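Local coordinates for CbsA (Xanthomonas oryzae pv. oryzae, PDB 5XYH), which cleaves cellulose as a 1,4-beta-cellobiosidase, an exoglucanase of glycosyl hydrolase family 6 that probably releases cellobiose from chain ends during plant cell-wall degradation, at residues D228-N233 / S289-L294; N6-A11 / Y189-I194; L90-M95 / N143-D148; L212-V217 / V283-P288; L240-L245 / G323-R328. One frame throughout, in Å; residues are numbered along the deposited sequence.

Contact 1: D228-N233 / S289-L294; sequences DGFITN and SKIGFL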
# COMPACT_ATOMS: atom_id res chain seq x y z
N ASP A 228 6.78 -7.42 -12.71
CA ASP A 228 7.67 -8.34 -12.01
C ASP A 228 6.95 -9.07 -10.90
O ASP A 228 7.43 -10.12 -10.45
CB ASP A 228 8.86 -7.55 -11.49
CG ASP A 228 9.68 -6.97 -12.62
OD1 ASP A 228 10.42 -7.74 -13.25
OD2 ASP A 228 9.55 -5.76 -12.91
N GLY A 229 5.81 -8.55 -10.46
CA GLY A 229 5.04 -9.22 -9.43
C GLY A 229 3.87 -8.36 -8.98
O GLY A 229 3.41 -7.48 -9.72
N PHE A 230 3.42 -8.62 -7.77
CA PHE A 230 2.25 -7.99 -7.19
C PHE A 230 2.59 -7.48 -5.80
O PHE A 230 3.55 -7.95 -5.18
CB PHE A 230 1.08 -8.97 -7.11
CG PHE A 230 0.68 -9.53 -8.45
CD1 PHE A 230 1.28 -10.67 -8.95
CD2 PHE A 230 -0.31 -8.91 -9.19
CE1 PHE A 230 0.91 -11.18 -10.18
CE2 PHE A 230 -0.69 -9.41 -10.41
CZ PHE A 230 -0.08 -10.56 -10.91
N ILE A 231 1.81 -6.53 -5.29
CA ILE A 231 1.95 -6.07 -3.91
C ILE A 231 0.59 -6.01 -3.24
O ILE A 231 -0.37 -5.51 -3.83
CB ILE A 231 2.67 -4.70 -3.80
CG1 ILE A 231 2.72 -4.25 -2.33
CG2 ILE A 231 2.02 -3.62 -4.67
CD1 ILE A 231 3.57 -3.02 -2.07
N THR A 232 0.51 -6.49 -2.01
CA THR A 232 -0.70 -6.41 -1.19
C THR A 232 -0.46 -5.50 0.01
O THR A 232 0.68 -5.20 0.39
CB THR A 232 -1.13 -7.80 -0.70
OG1 THR A 232 -0.30 -8.21 0.40
CG2 THR A 232 -1.05 -8.84 -1.83
N ASN A 233 -1.57 -5.03 0.60
CA ASN A 233 -1.60 -4.28 1.86
C ASN A 233 -1.09 -2.85 1.74
O ASN A 233 -0.90 -2.20 2.78
CB ASN A 233 -0.83 -4.98 2.99
CG ASN A 233 -1.51 -4.82 4.34
OD1 ASN A 233 -2.74 -4.84 4.43
ND2 ASN A 233 -0.72 -4.69 5.41
N SER A 289 6.17 -19.01 -12.85
CA SER A 289 6.26 -19.42 -11.45
C SER A 289 7.13 -18.47 -10.63
O SER A 289 7.00 -18.44 -9.40
CB SER A 289 6.82 -20.84 -11.37
OG SER A 289 8.03 -20.91 -12.09
N LYS A 290 7.99 -17.70 -11.29
CA LYS A 290 8.91 -16.82 -10.59
C LYS A 290 8.28 -15.50 -10.15
O LYS A 290 8.97 -14.68 -9.54
CB LYS A 290 10.13 -16.53 -11.46
CG LYS A 290 9.89 -15.50 -12.55
CD LYS A 290 11.15 -15.26 -13.38
CE LYS A 290 10.91 -14.21 -14.47
NZ LYS A 290 9.77 -14.54 -15.39
N ILE A 291 6.99 -15.26 -10.44
CA ILE A 291 6.39 -14.01 -10.00
C ILE A 291 6.55 -13.88 -8.49
O ILE A 291 6.53 -14.88 -7.75
CB ILE A 291 4.91 -13.90 -10.39
CG1 ILE A 291 4.13 -15.12 -9.89
CG2 ILE A 291 4.78 -13.71 -11.88
CD1 ILE A 291 2.64 -14.94 -9.92
N GLY A 292 6.76 -12.65 -8.03
CA GLY A 292 6.96 -12.40 -6.62
C GLY A 292 5.90 -11.49 -6.03
O GLY A 292 5.22 -10.75 -6.76
N PHE A 293 5.74 -11.53 -4.71
CA PHE A 293 4.79 -10.65 -4.04
C PHE A 293 5.51 -9.77 -3.03
O PHE A 293 6.37 -10.24 -2.28
CB PHE A 293 3.69 -11.46 -3.34
CG PHE A 293 2.62 -11.95 -4.28
CD1 PHE A 293 2.89 -12.97 -5.17
CD2 PHE A 293 1.35 -11.40 -4.26
CE1 PHE A 293 1.91 -13.44 -6.05
CE2 PHE A 293 0.36 -11.86 -5.13
CZ PHE A 293 0.65 -12.89 -6.03
N LEU A 294 5.16 -8.48 -3.03
CA LEU A 294 5.50 -7.58 -1.94
C LEU A 294 4.32 -7.50 -0.98
O LEU A 294 3.16 -7.65 -1.38
CB LEU A 294 5.86 -6.18 -2.45
CG LEU A 294 6.87 -6.11 -3.60
CD1 LEU A 294 7.18 -4.68 -3.99
CD2 LEU A 294 8.15 -6.87 -3.23
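The carbonyl oxygen of Phe230 takes two donors from the neighbouring strand: Leu294 N in a hydrogen bond of 2.7 Å, and the CA-H of Phe293 in a longer contact, with CA 3.2 Å from that oxygen. Phe230 N bonds to Gly292 O and Thr232 N to Leu294 O, each at 3.0 Å, completing a parallel ladder. The strands 229-232 and 292-294 run side by side at 26°, adjacent staves of the distorted alpha/beta barrel that defines this glycosidase family. On the face turned to helix 271-284, the two phenylalanines lie alongside and point the same way. Their rings are offset, with planes at 28° and hardly any overlap, and Phe230 CB rather than its ring sits over the Phe293 face, 4.0 Å from the centroid. Ile291 CD1 meets the edge of the Phe230 ring. Across the sheet, Ile231 has CG1 anti to its backbone N (chi1 177°), which lays this branch against Leu294 CB at 3.7 Å.

Contact 2: N6-A11 / Y189-I194; sequences NPFVGA and YNYMDI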
# COMPACT_ATOMS: atom_id res chain seq x y z
N ASN A 6 14.56 -10.81 -8.66
CA ASN A 6 14.04 -10.13 -7.47
C ASN A 6 14.98 -8.98 -7.15
O ASN A 6 16.08 -9.22 -6.62
CB ASN A 6 13.94 -11.09 -6.29
CG ASN A 6 13.50 -10.40 -5.01
OD1 ASN A 6 13.21 -9.20 -5.02
ND2 ASN A 6 13.44 -11.14 -3.92
N PRO A 7 14.58 -7.73 -7.41
CA PRO A 7 15.51 -6.60 -7.24
C PRO A 7 15.90 -6.34 -5.80
O PRO A 7 16.84 -5.56 -5.56
CB PRO A 7 14.74 -5.41 -7.81
CG PRO A 7 13.30 -5.76 -7.53
CD PRO A 7 13.21 -7.27 -7.70
N PHE A 8 15.21 -6.94 -4.83
CA PHE A 8 15.56 -6.70 -3.44
C PHE A 8 16.73 -7.55 -2.97
O PHE A 8 17.34 -7.23 -1.95
CB PHE A 8 14.34 -6.95 -2.55
CG PHE A 8 13.23 -5.96 -2.78
CD1 PHE A 8 13.17 -4.79 -2.05
CD2 PHE A 8 12.27 -6.18 -3.75
CE1 PHE A 8 12.16 -3.87 -2.26
CE2 PHE A 8 11.26 -5.27 -3.96
CZ PHE A 8 11.20 -4.12 -3.22
N VAL A 9 17.06 -8.63 -3.69
CA VAL A 9 18.07 -9.57 -3.20
C VAL A 9 19.43 -8.88 -3.18
O VAL A 9 19.88 -8.35 -4.20
CB VAL A 9 18.11 -10.83 -4.07
CG1 VAL A 9 19.31 -11.67 -3.69
CG2 VAL A 9 16.81 -11.61 -3.93
N GLY A 10 20.07 -8.89 -2.02
CA GLY A 10 21.38 -8.29 -1.87
C GLY A 10 21.43 -6.78 -1.92
O GLY A 10 22.53 -6.21 -1.92
N ALA A 11 20.29 -6.10 -1.93
CA ALA A 11 20.25 -4.66 -2.14
C ALA A 11 19.92 -3.91 -0.85
O ALA A 11 19.13 -4.38 -0.03
CB ALA A 11 19.22 -4.29 -3.21
N TYR A 189 11.52 -1.96 -12.00
CA TYR A 189 10.78 -3.15 -11.62
C TYR A 189 9.37 -2.73 -11.23
O TYR A 189 9.20 -1.77 -10.48
CB TYR A 189 11.47 -3.88 -10.46
CG TYR A 189 12.87 -4.34 -10.84
CD1 TYR A 189 13.92 -3.43 -10.90
CD2 TYR A 189 13.13 -5.66 -11.17
CE1 TYR A 189 15.19 -3.83 -11.29
CE2 TYR A 189 14.41 -6.07 -11.55
CZ TYR A 189 15.43 -5.14 -11.59
OH TYR A 189 16.69 -5.54 -11.96
N ASN A 190 8.36 -3.44 -11.75
CA ASN A 190 6.97 -3.03 -11.59
C ASN A 190 6.20 -4.09 -10.83
O ASN A 190 6.12 -5.24 -11.27
CB ASN A 190 6.30 -2.79 -12.94
CG ASN A 190 6.93 -1.66 -13.71
OD1 ASN A 190 7.22 -0.59 -13.16
ND2 ASN A 190 7.15 -1.88 -15.01
N TYR A 191 5.58 -3.69 -9.71
CA TYR A 191 4.72 -4.57 -8.93
C TYR A 191 3.29 -4.02 -8.93
O TYR A 191 3.05 -2.90 -8.49
CB TYR A 191 5.25 -4.71 -7.50
CG TYR A 191 6.53 -5.53 -7.45
CD1 TYR A 191 7.77 -4.94 -7.71
CD2 TYR A 191 6.51 -6.90 -7.14
CE1 TYR A 191 8.93 -5.68 -7.66
CE2 TYR A 191 7.67 -7.64 -7.08
CZ TYR A 191 8.88 -7.02 -7.35
OH TYR A 191 10.06 -7.74 -7.29
N MET A 192 2.36 -4.84 -9.43
CA MET A 192 0.96 -4.47 -9.53
C MET A 192 0.30 -4.48 -8.15
O MET A 192 0.30 -5.50 -7.46
CB MET A 192 0.25 -5.46 -10.46
CG MET A 192 0.70 -5.44 -11.90
SD MET A 192 0.31 -3.89 -12.70
CE MET A 192 -1.48 -3.91 -12.62
N ASP A 193 -0.30 -3.35 -7.76
CA ASP A 193 -1.08 -3.32 -6.53
C ASP A 193 -2.31 -4.19 -6.68
O ASP A 193 -3.01 -4.12 -7.70
CB ASP A 193 -1.51 -1.89 -6.19
CG ASP A 193 -2.28 -1.83 -4.88
OD1 ASP A 193 -1.62 -1.69 -3.82
OD2 ASP A 193 -3.53 -1.95 -4.90
N ILE A 194 -2.60 -5.01 -5.68
CA ILE A 194 -3.77 -5.88 -5.80
C ILE A 194 -4.52 -5.95 -4.47
O ILE A 194 -4.94 -7.02 -4.01
CB ILE A 194 -3.35 -7.27 -6.36
CG1 ILE A 194 -4.56 -8.09 -6.83
CG2 ILE A 194 -2.45 -8.06 -5.39
CD1 ILE A 194 -4.15 -9.24 -7.74
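Pro7 sets its CB over the face of the Tyr189 ring, almost exactly above the centre: 3.5 Å from the centroid and only 3° off the ring normal. This is a CH-pi contact, and Pro7 CG extends it toward the root of the same ring, 3.6 Å from Tyr189 CG. Tyr191 meets the same proline quite differently, tip to tip, with its OH 3.2 Å from Pro7 CD, which lies near the plane of the tyrosine ring. One proline thus presents its flank to one tyrosine and its tip to the next on the same side of the strand. Here the N-terminal segment folds against strand 188-193 in the family 6 barrel, and Pro7 also reaches Val142 on the adjacent strand. The proline sits within an Asx turn: Asn6 OD1 accepts Phe8 N at 3.0 Å, the donor standing well above the carbonyl plane, within a type I turn from Asn6 to Val9. Both phenols have polar partners elsewhere, Tyr189 OH with Val4 N and Tyr191 OH with His355. The edge of the Phe8 ring comes to 4.3 Å, measured from CE2 to Tyr191 OH.

Contact 3: L90-M95 / N143-D148; sequences LVIYDM and NIIEPD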
# COMPACT_ATOMS: atom_id res chain seq x y z
N LEU A 90 9.04 3.72 -5.39
CA LEU A 90 8.13 4.73 -5.90
C LEU A 90 6.72 4.16 -5.96
O LEU A 90 6.53 2.97 -6.23
CB LEU A 90 8.51 5.21 -7.31
CG LEU A 90 9.88 5.88 -7.52
CD1 LEU A 90 10.08 6.24 -9.00
CD2 LEU A 90 10.07 7.11 -6.64
N VAL A 91 5.75 5.02 -5.70
CA VAL A 91 4.34 4.69 -5.84
C VAL A 91 3.81 5.51 -7.01
O VAL A 91 3.79 6.75 -6.95
CB VAL A 91 3.56 4.97 -4.55
CG1 VAL A 91 2.15 4.45 -4.69
CG2 VAL A 91 4.27 4.32 -3.36
N ILE A 92 3.45 4.83 -8.08
CA ILE A 92 2.84 5.43 -9.27
C ILE A 92 1.35 5.58 -8.97
O ILE A 92 0.63 4.59 -8.89
CB ILE A 92 3.08 4.57 -10.52
CG1 ILE A 92 4.58 4.28 -10.71
CG2 ILE A 92 2.44 5.20 -11.78
CD1 ILE A 92 5.48 5.54 -10.82
N TYR A 93 0.87 6.83 -8.81
CA TYR A 93 -0.44 7.03 -8.18
C TYR A 93 -1.07 8.34 -8.67
O TYR A 93 -1.25 9.29 -7.92
CB TYR A 93 -0.28 7.01 -6.66
CG TYR A 93 -1.55 7.04 -5.82
CD1 TYR A 93 -2.58 6.14 -6.05
CD2 TYR A 93 -1.68 7.93 -4.76
CE1 TYR A 93 -3.73 6.14 -5.26
CE2 TYR A 93 -2.82 7.95 -3.98
CZ TYR A 93 -3.85 7.04 -4.24
OH TYR A 93 -4.99 7.05 -3.46
N ASP A 94 -1.44 8.39 -9.95
CA ASP A 94 -2.20 9.53 -10.46
C ASP A 94 -3.24 9.13 -11.51
O ASP A 94 -3.52 9.90 -12.43
CB ASP A 94 -1.26 10.60 -11.04
CG ASP A 94 -1.88 12.00 -11.00
OD1 ASP A 94 -2.86 12.21 -10.24
OD2 ASP A 94 -1.39 12.89 -11.73
N MET A 95 -3.82 7.94 -11.37
CA MET A 95 -4.83 7.47 -12.30
C MET A 95 -5.92 8.52 -12.52
O MET A 95 -6.37 9.15 -11.56
CB MET A 95 -5.47 6.18 -11.78
CG MET A 95 -6.44 5.55 -12.76
SD MET A 95 -5.60 4.80 -14.17
CE MET A 95 -5.00 3.29 -13.41
N ASN A 143 8.57 0.05 -8.55
CA ASN A 143 7.32 0.78 -8.64
C ASN A 143 6.16 -0.01 -8.02
O ASN A 143 5.95 -1.18 -8.35
CB ASN A 143 6.99 1.10 -10.10
CG ASN A 143 7.90 2.13 -10.69
OD1 ASN A 143 8.32 3.08 -10.02
ND2 ASN A 143 8.24 1.96 -11.97
N ILE A 144 5.40 0.65 -7.15
CA ILE A 144 4.07 0.20 -6.78
C ILE A 144 3.10 0.82 -7.79
O ILE A 144 2.94 2.04 -7.82
CB ILE A 144 3.71 0.59 -5.34
CG1 ILE A 144 4.67 -0.12 -4.37
CG2 ILE A 144 2.24 0.25 -5.05
CD1 ILE A 144 4.53 0.30 -2.91
N ILE A 145 2.47 -0.02 -8.60
CA ILE A 145 1.68 0.45 -9.74
C ILE A 145 0.23 0.70 -9.31
O ILE A 145 -0.53 -0.24 -9.07
CB ILE A 145 1.74 -0.55 -10.90
CG1 ILE A 145 3.19 -0.71 -11.39
CG2 ILE A 145 0.80 -0.08 -12.02
CD1 ILE A 145 3.78 0.55 -12.02
N GLU A 146 -0.14 1.99 -9.24
CA GLU A 146 -1.48 2.55 -9.03
C GLU A 146 -2.29 1.80 -7.98
O GLU A 146 -3.23 1.07 -8.32
CB GLU A 146 -2.23 2.61 -10.36
CG GLU A 146 -1.64 3.62 -11.37
CD GLU A 146 -1.78 5.08 -10.95
OE1 GLU A 146 -2.60 5.37 -10.04
OE2 GLU A 146 -1.06 5.93 -11.53
N PRO A 147 -1.99 2.01 -6.70
CA PRO A 147 -2.84 1.46 -5.65
C PRO A 147 -4.27 1.95 -5.78
O PRO A 147 -4.55 3.02 -6.33
CB PRO A 147 -2.20 1.98 -4.36
CG PRO A 147 -0.85 2.45 -4.72
CD PRO A 147 -0.85 2.77 -6.17
N ASP A 148 -5.19 1.12 -5.28
CA ASP A 148 -6.60 1.46 -5.18
C ASP A 148 -7.23 1.67 -6.56
O ASP A 148 -8.10 2.53 -6.73
CB ASP A 148 -6.80 2.69 -4.30
CG ASP A 148 -8.21 2.82 -3.80
OD1 ASP A 148 -8.92 1.79 -3.67
OD2 ASP A 148 -8.63 3.97 -3.55
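Glu146 sets CG anti to its own carbonyl carbon (chi1 -67°) and bends again at chi2 (-68°), turning its carboxylate back toward the chain at Asp94 and Met95. The setting is a parallel strand pair of the family 6 alpha/beta barrel, a beta-alpha-beta unit in which helix 113-131 lies between strands 86-92 and 140-145 along the chain. Ile144 N bonds to Leu90 O at 2.7 Å, and Ile92 N to Ile144 O at 2.8 Å. Where the strands end, the bond from Glu146 N to Ile92 O is weak, and the glutamate side chain takes over the pairing. Its OE2 receives Asp94 N on the syn lone pair at 2.9 Å, while OE1 is met by Met95 N at 3.1 Å from above the carboxylate plane. Tyr119 OH gives OE2 a second partner. On one face of the sheet Val91 CG1 packs against Pro147 CG at 3.6 Å. On the other, Asn143 OD1 lies buried without a polar partner, beside Leu90 CB, although Asn143 ND2 is bonded to Asn190. Beyond the strands, Pro147 O approaches the edge of the Tyr93 ring, 3.4 Å from CE1.

Contact 4: L212-V217 / V283-P288; sequences LYTRVV and VGAGWP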
# COMPACT_ATOMS: atom_id res chain seq x y z
N LEU A 212 -8.78 -10.12 -15.10
CA LEU A 212 -8.54 -8.69 -15.30
C LEU A 212 -7.05 -8.38 -15.29
O LEU A 212 -6.54 -7.77 -16.23
CB LEU A 212 -9.25 -7.87 -14.22
CG LEU A 212 -8.94 -6.38 -14.19
CD1 LEU A 212 -9.33 -5.71 -15.48
CD2 LEU A 212 -9.64 -5.72 -12.99
N TYR A 213 -6.35 -8.76 -14.23
CA TYR A 213 -4.91 -8.49 -14.19
C TYR A 213 -4.20 -9.18 -15.34
O TYR A 213 -3.30 -8.61 -15.95
CB TYR A 213 -4.33 -8.94 -12.84
CG TYR A 213 -4.59 -7.92 -11.74
CD1 TYR A 213 -5.82 -7.87 -11.09
CD2 TYR A 213 -3.62 -7.02 -11.38
CE1 TYR A 213 -6.06 -6.93 -10.08
CE2 TYR A 213 -3.85 -6.08 -10.38
CZ TYR A 213 -5.05 -6.03 -9.74
OH TYR A 213 -5.24 -5.08 -8.75
N THR A 214 -4.62 -10.40 -15.67
CA THR A 214 -3.96 -11.10 -16.77
C THR A 214 -4.19 -10.37 -18.09
O THR A 214 -3.24 -10.11 -18.85
CB THR A 214 -4.45 -12.55 -16.85
OG1 THR A 214 -4.14 -13.21 -15.61
CG2 THR A 214 -3.76 -13.28 -17.98
N ARG A 215 -5.44 -10.00 -18.36
CA ARG A 215 -5.77 -9.31 -19.61
C ARG A 215 -5.03 -7.98 -19.73
O ARG A 215 -4.54 -7.64 -20.82
CB ARG A 215 -7.28 -9.09 -19.68
CG ARG A 215 -7.74 -8.28 -20.85
CD ARG A 215 -9.27 -8.26 -20.89
NE ARG A 215 -9.87 -7.48 -19.80
CZ ARG A 215 -10.51 -8.00 -18.77
NH1 ARG A 215 -10.64 -9.32 -18.66
NH2 ARG A 215 -11.04 -7.21 -17.84
N VAL A 216 -4.91 -7.23 -18.64
CA VAL A 216 -4.27 -5.91 -18.73
C VAL A 216 -2.79 -6.06 -19.02
O VAL A 216 -2.25 -5.41 -19.92
CB VAL A 216 -4.51 -5.10 -17.44
CG1 VAL A 216 -3.61 -3.85 -17.44
CG2 VAL A 216 -5.97 -4.71 -17.33
N VAL A 217 -2.08 -6.89 -18.23
CA VAL A 217 -0.64 -6.99 -18.43
C VAL A 217 -0.32 -7.74 -19.72
O VAL A 217 0.66 -7.42 -20.41
CB VAL A 217 0.03 -7.65 -17.21
CG1 VAL A 217 1.54 -7.59 -17.35
CG2 VAL A 217 -0.42 -6.97 -15.92
N VAL A 283 -0.44 -18.40 -11.15
CA VAL A 283 0.23 -19.51 -11.80
C VAL A 283 -0.79 -20.39 -12.52
O VAL A 283 -0.54 -20.88 -13.63
CB VAL A 283 1.07 -20.28 -10.76
CG1 VAL A 283 1.59 -21.58 -11.35
CG2 VAL A 283 2.23 -19.40 -10.29
N GLY A 284 -1.97 -20.57 -11.92
CA GLY A 284 -3.03 -21.31 -12.59
C GLY A 284 -3.50 -20.65 -13.86
O GLY A 284 -3.91 -21.33 -14.81
N ALA A 285 -3.45 -19.32 -13.92
CA ALA A 285 -3.80 -18.59 -15.12
C ALA A 285 -2.67 -18.52 -16.13
O ALA A 285 -2.83 -17.87 -17.17
CB ALA A 285 -4.26 -17.17 -14.76
N GLY A 286 -1.53 -19.14 -15.86
CA GLY A 286 -0.43 -19.19 -16.81
C GLY A 286 0.68 -18.18 -16.60
O GLY A 286 1.51 -18.02 -17.49
N TRP A 287 0.71 -17.50 -15.45
CA TRP A 287 1.82 -16.61 -15.13
C TRP A 287 3.07 -17.43 -14.79
O TRP A 287 2.96 -18.56 -14.31
CB TRP A 287 1.47 -15.72 -13.93
CG TRP A 287 0.48 -14.61 -14.23
CD1 TRP A 287 -0.85 -14.74 -14.50
CD2 TRP A 287 0.77 -13.21 -14.30
NE1 TRP A 287 -1.41 -13.51 -14.75
CE2 TRP A 287 -0.45 -12.55 -14.61
CE3 TRP A 287 1.92 -12.44 -14.11
CZ2 TRP A 287 -0.53 -11.16 -14.74
CZ3 TRP A 287 1.83 -11.06 -14.25
CH2 TRP A 287 0.62 -10.44 -14.56
N PRO A 288 4.26 -16.88 -15.01
CA PRO A 288 5.49 -17.62 -14.68
C PRO A 288 5.60 -17.86 -13.19
O PRO A 288 5.19 -17.04 -12.36
CB PRO A 288 6.61 -16.71 -15.18
CG PRO A 288 6.01 -15.37 -15.24
CD PRO A 288 4.57 -15.58 -15.62
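Thr214 and Ala285 have the nearest pair of CA atoms across the two segments, 7.7 Å apart: the first lies within helix 206-218, the second where helix 271-284 comes to its end. The latter helix stops in a Schellman motif. Gly286 takes positive phi (99°), bonds back into the last turn, and sends the chain off toward Trp287. The methyl group of Ala285 only skirts the threonine hydroxyl, so the two segments are bridged chiefly by the indole. Trp287 has CG anti to its carbonyl carbon (chi1 -74°), a setting that carries the ring edge-first to the helix. Its NE1 donates to Thr214 OG1 at 2.9 Å, in an almost straight bond (172°) that lies in the indole plane. The same hydroxyl is also bonded to Ile210 O one turn earlier, and two partners therefore fix its orientation. Further along the same edge, Trp287 CZ2 passes 4.0 Å from Tyr213 O, and at the far corner Trp287 CH2 rests 3.9 Å from Val217 CG2, the two side chains crossing at about a right angle. Phe282 of helix 271-284 meets Trp287 edge-to-face, and Phe230 of strand 229-232 adds a further aromatic neighbour. The indole therefore lies at the junction between helices 206-218 and 271-284 and strand 229-232 of the barrel.

Contact 5: L240-L245 / G323-R328; sequences LHEPNL and GRVDRR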
# COMPACT_ATOMS: atom_id res chain seq x y z
N LEU A 240 0.34 -9.38 8.91
CA LEU A 240 1.11 -10.40 8.19
C LEU A 240 0.59 -11.79 8.51
O LEU A 240 0.36 -12.61 7.61
CB LEU A 240 2.58 -10.26 8.56
CG LEU A 240 3.62 -11.02 7.74
CD1 LEU A 240 3.48 -10.67 6.27
CD2 LEU A 240 5.03 -10.70 8.25
N HIS A 241 0.39 -12.08 9.79
CA HIS A 241 -0.19 -13.33 10.25
C HIS A 241 -1.22 -13.06 11.33
O HIS A 241 -1.10 -12.11 12.11
CB HIS A 241 0.85 -14.29 10.83
CG HIS A 241 2.03 -14.54 9.94
ND1 HIS A 241 1.95 -15.33 8.81
CD2 HIS A 241 3.31 -14.13 10.02
CE1 HIS A 241 3.13 -15.37 8.22
NE2 HIS A 241 3.98 -14.66 8.94
N GLU A 242 -2.24 -13.90 11.37
CA GLU A 242 -3.10 -13.99 12.54
C GLU A 242 -2.69 -15.24 13.30
O GLU A 242 -3.22 -16.33 13.06
CB GLU A 242 -4.57 -14.02 12.15
CG GLU A 242 -5.15 -12.64 11.79
CD GLU A 242 -5.40 -11.74 13.00
OE1 GLU A 242 -5.08 -12.14 14.14
OE2 GLU A 242 -5.92 -10.61 12.79
N PRO A 243 -1.75 -15.11 14.24
CA PRO A 243 -1.13 -16.31 14.84
C PRO A 243 -2.09 -17.12 15.69
O PRO A 243 -1.86 -18.32 15.88
CB PRO A 243 0.00 -15.72 15.68
CG PRO A 243 -0.56 -14.35 16.09
CD PRO A 243 -1.28 -13.86 14.87
N ASN A 244 -3.15 -16.53 16.22
CA ASN A 244 -4.04 -17.31 17.08
C ASN A 244 -5.21 -17.89 16.32
O ASN A 244 -6.02 -18.61 16.91
CB ASN A 244 -4.54 -16.45 18.24
CG ASN A 244 -3.42 -15.78 18.98
OD1 ASN A 244 -2.43 -16.42 19.34
ND2 ASN A 244 -3.54 -14.48 19.19
N LEU A 245 -5.33 -17.61 15.02
CA LEU A 245 -6.44 -18.10 14.20
C LEU A 245 -5.90 -18.73 12.92
O LEU A 245 -6.24 -18.31 11.81
CB LEU A 245 -7.41 -16.95 13.88
CG LEU A 245 -7.86 -16.11 15.09
CD1 LEU A 245 -8.59 -14.79 14.71
CD2 LEU A 245 -8.72 -16.94 16.03
N GLY A 323 -9.05 -13.53 19.90
CA GLY A 323 -7.74 -13.91 19.38
C GLY A 323 -7.15 -13.06 18.27
O GLY A 323 -5.93 -13.07 18.08
N ARG A 324 -7.98 -12.35 17.51
CA ARG A 324 -7.46 -11.59 16.39
C ARG A 324 -6.53 -10.48 16.87
O ARG A 324 -6.83 -9.77 17.84
CB ARG A 324 -8.60 -11.00 15.56
CG ARG A 324 -9.59 -10.08 16.29
CD ARG A 324 -10.69 -9.67 15.30
NE ARG A 324 -11.89 -9.07 15.88
CZ ARG A 324 -12.13 -7.76 15.92
NH1 ARG A 324 -11.22 -6.92 15.45
NH2 ARG A 324 -13.27 -7.29 16.44
N VAL A 325 -5.39 -10.34 16.19
CA VAL A 325 -4.50 -9.24 16.55
C VAL A 325 -4.95 -7.95 15.84
O VAL A 325 -4.76 -6.86 16.37
CB VAL A 325 -3.03 -9.58 16.26
CG1 VAL A 325 -2.61 -10.79 17.10
CG2 VAL A 325 -2.78 -9.84 14.77
N ASP A 326 -5.56 -8.06 14.66
CA ASP A 326 -6.21 -6.91 14.03
C ASP A 326 -7.44 -6.50 14.86
O ASP A 326 -8.46 -7.20 14.86
CB ASP A 326 -6.61 -7.27 12.60
CG ASP A 326 -7.09 -6.06 11.79
OD1 ASP A 326 -7.63 -5.10 12.40
OD2 ASP A 326 -6.92 -6.07 10.55
N ARG A 327 -7.35 -5.37 15.56
CA ARG A 327 -8.38 -4.95 16.51
C ARG A 327 -9.39 -3.95 15.92
O ARG A 327 -10.14 -3.32 16.68
CB ARG A 327 -7.72 -4.34 17.75
CG ARG A 327 -6.68 -5.22 18.44
CD ARG A 327 -7.24 -6.60 18.76
NE ARG A 327 -8.45 -6.50 19.58
CZ ARG A 327 -9.23 -7.53 19.92
NH1 ARG A 327 -8.95 -8.76 19.50
NH2 ARG A 327 -10.30 -7.31 20.68
N ARG A 328 -9.43 -3.80 14.60
CA ARG A 328 -10.29 -2.80 13.99
C ARG A 328 -11.77 -3.13 14.22
O ARG A 328 -12.15 -4.29 14.44
CB ARG A 328 -10.02 -2.69 12.50
CG ARG A 328 -8.74 -2.00 12.16
CD ARG A 328 -8.56 -1.85 10.66
NE ARG A 328 -7.95 -3.04 10.08
CZ ARG A 328 -7.63 -3.17 8.79
NH1 ARG A 328 -7.85 -2.18 7.93
NH2 ARG A 328 -7.09 -4.31 8.36
O HOH W 1 -4.52 -14.13 15.84
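A loop-to-loop junction outside the barrel strands is made by the type I turn from Glu242 to Leu245, docked on the chain that leaves helix 316-323. The Glu242 carboxylate spans two successive backbone amides: OE1 accepts Val325 N at 2.7 Å on its syn lone pair, and OE2 accepts Asp326 N at 3.2 Å, somewhat out of the carboxylate plane. A water donates to Glu242 OE1 (2.7 Å) and to Gly323 O (2.9 Å), while accepting from Asn244 N. Gly323 O is gripped a second time by Asn244 ND2 at 3.0 Å, the bond lying in the amide plane and on a carbonyl lone pair. Val325 CG1 meets Pro243 CD tip to tip. Behind the contact, Arg328 holds Asp326 side-on through NE and NH2, in a salt bridge that probably tempers the repulsion between the Asp326 and Glu242 carboxylates. Two amides and a donating water around a buried carboxylate would favour its ionised form, so this glutamate probably remains an anion.

Contacts 1, 2 and 3 share one curved sheet, in which strand 188-193 separates the pairs of contacts 1 and 3. It bonds to both neighbours: Asp228 N lies 2.7 Å from Asn190 O, and Tyr189 O 2.7 Å from Asn143 N. The centres of contacts 1 and 3 stand about 15 Å apart, yet Ile231 CD1 and Ile144 CD1 meet at 3.5 Å within the curl of the barrel. Contact 4 backs this sheet from outside, Tyr213 OH lying 2.6 Å from Asp193 O. Contact 5 belongs to peripheral loops, its nearest atoms about 6 Å from those of contact 1, without touching. In barrels of this kind the active site lies at the C-terminal strand ends, consistent with contact 3 closing near that site here.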